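Local coordinates for protein MIX1 (Leishmania major, PDB 3HA4) that probably acts as a membrane-anchored, TPR-like helical scaffold that forms homodimers and mediates protein-protein interactions in Leishmania, at residues Q104-N107 with V108-R112. Sequence-based numbering, arbitrary orientation.
Sequences QLLN and VKYGR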
loop_
_atom_site.group_PDB
_atom_site.type_symbol
_atom_site.label_atom_id
_atom_site.label_comp_id
_atom_site.label_asym_id
_atom_site.label_seq_id
_atom_site.Cartn_x
_atom_site.Cartn_y
_atom_site.Cartn_z
ATOM N N GLN A 104 -8.729 3.450 -12.564
ATOM C CA GLN A 104 -8.413 2.045 -12.302
ATOM C C GLN A 104 -9.010 1.531 -10.983
ATOM O O GLN A 104 -9.496 0.402 -10.921
ATOM C CB GLN A 104 -6.913 1.770 -12.363
ATOM C CG GLN A 104 -6.532 0.432 -11.754
ATOM C CD GLN A 104 -5.255 -0.134 -12.330
ATOM O OE1 GLN A 104 -4.857 0.215 -13.434
ATOM N NE2 GLN A 104 -4.617 -1.023 -11.591
ATOM N N LEU A 105 -8.961 2.360 -9.941
ATOM C CA LEU A 105 -9.550 2.001 -8.652
ATOM C C LEU A 105 -11.050 1.807 -8.815
ATOM O O LEU A 105 -11.618 0.875 -8.258
ATOM C CB LEU A 105 -9.246 3.052 -7.576
ATOM C CG LEU A 105 -7.834 2.965 -6.978
ATOM C CD1 LEU A 105 -7.516 4.179 -6.129
ATOM C CD2 LEU A 105 -7.711 1.711 -6.174
ATOM N N LEU A 106 -11.676 2.671 -9.609
ATOM C CA LEU A 106 -13.108 2.566 -9.859
ATOM C C LEU A 106 -13.451 1.283 -10.613
ATOM O O LEU A 106 -14.475 0.652 -10.317
ATOM C CB LEU A 106 -13.652 3.809 -10.584
ATOM C CG LEU A 106 -13.778 5.082 -9.738
ATOM C CD1 LEU A 106 -14.251 6.255 -10.576
ATOM C CD2 LEU A 106 -14.708 4.865 -8.543
ATOM N N ASN A 107 -12.603 0.895 -11.574
ATOM C CA ASN A 107 -12.795 -0.363 -12.306
ATOM C C ASN A 107 -12.743 -1.544 -11.352
ATOM O O ASN A 107 -13.519 -2.480 -11.484
ATOM C CB ASN A 107 -11.747 -0.573 -13.423
ATOM C CG ASN A 107 -11.974 0.327 -14.644
ATOM O OD1 ASN A 107 -13.083 0.794 -14.897
ATOM N ND2 ASN A 107 -10.902 0.577 -15.398
ATOM N N VAL A 108 -11.828 -1.509 -10.391
ATOM C CA VAL A 108 -11.713 -2.615 -9.438
ATOM C C VAL A 108 -12.926 -2.674 -8.506
ATOM O O VAL A 108 -13.471 -3.741 -8.235
ATOM C CB VAL A 108 -10.445 -2.488 -8.577
ATOM C CG1 VAL A 108 -10.465 -3.505 -7.450
ATOM C CG2 VAL A 108 -9.185 -2.645 -9.447
ATOM N N LYS A 109 -13.338 -1.509 -8.027
ATOM C CA LYS A 109 -14.433 -1.398 -7.083
ATOM C C LYS A 109 -15.743 -1.914 -7.684
ATOM O O LYS A 109 -16.539 -2.542 -6.998
ATOM C CB LYS A 109 -14.581 0.059 -6.610
ATOM C CG LYS A 109 -15.917 0.364 -5.945
ATOM C CD LYS A 109 -15.899 1.656 -5.134
ATOM C CE LYS A 109 -17.266 1.897 -4.504
ATOM N NZ LYS A 109 -17.364 3.202 -3.812
ATOM N N TYR A 110 -15.953 -1.655 -8.969
ATOM C CA TYR A 110 -17.201 -2.033 -9.617
ATOM C C TYR A 110 -17.043 -3.299 -10.441
ATOM O O TYR A 110 -17.914 -3.655 -11.232
ATOM C CB TYR A 110 -17.744 -0.867 -10.446
ATOM C CG TYR A 110 -18.190 0.262 -9.549
ATOM C CD1 TYR A 110 -19.374 0.167 -8.822
ATOM C CD2 TYR A 110 -17.404 1.390 -9.374
ATOM C CE1 TYR A 110 -19.777 1.177 -7.982
ATOM C CE2 TYR A 110 -17.790 2.406 -8.531
ATOM C CZ TYR A 110 -18.986 2.298 -7.843
ATOM O OH TYR A 110 -19.392 3.304 -7.004
ATOM N N GLY A 111 -15.945 -3.992 -10.282
ATOM C CA GLY A 111 -15.761 -5.259 -10.929
ATOM C C GLY A 111 -15.679 -5.232 -12.423
ATOM O O GLY A 111 -15.939 -6.197 -13.056
ATOM N N ARG A 112 -15.302 -4.108 -12.970
ATOM C CA ARG A 112 -15.077 -3.936 -14.379
ATOM C C ARG A 112 -13.843 -4.682 -14.815
ATOM O O ARG A 112 -13.593 -4.919 -15.965
ATOM C CB ARG A 112 -14.941 -2.473 -14.686
ATOM C CG ARG A 112 -16.227 -1.836 -14.920
ATOM C CD ARG A 112 -16.105 -0.445 -15.321
ATOM N NE ARG A 112 -17.105 0.316 -14.638
ATOM C CZ ARG A 112 -16.874 1.259 -13.769
ATOM N NH1 ARG A 112 -15.678 1.613 -13.513
ATOM N NH2 ARG A 112 -17.858 1.875 -13.202
#
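Asn107 and Arg112 meet twice where helix 94-109 ends, once through backbone and once through side chains. Among the backbone bonds, Tyr110 N still reaches Leu106 O in the i to i+4 pattern (3.1 Å), but Arg112 N then takes Asn107 O at 2.8 Å, the wider i to i+5 step that closes the helix. With Gly111 N bonded to Val108 O at 3.2 Å and Gly111 at positive phi, this is a Schellman motif with glycine at C-prime.

The side-chain bond runs from Arg112 NH1 to Asn107 OD1, 3.1 Å long and nearly straight at 163°. The oxygen lies at the guanidinium edge, close to its plane, whereas the amide plane stands 83° to it. The arginine chain, extended to CD, bends at chi3 (-138°) and brings NH1 to this oxygen; Tyr110 CB lies above one guanidinium face, offset toward its rim.

Apolar contact is lighter: Leu106 CD2 touches the edge of the Tyr110 ring at CE2 (3.9 Å), the two side chains running alongside each other. Leu105 packs on Ala132 and Leu136 of helix 123-137.

A separate polar tie to that helix is the hydrogen bond between Lys109 NZ and Ser130 OG.

The guanidinium, also 3.5 Å from Leu106 O through NH1, thus places positive charge beside C-terminal carbonyls, where it probably interacts favourably with the partial negative charge of the helix end.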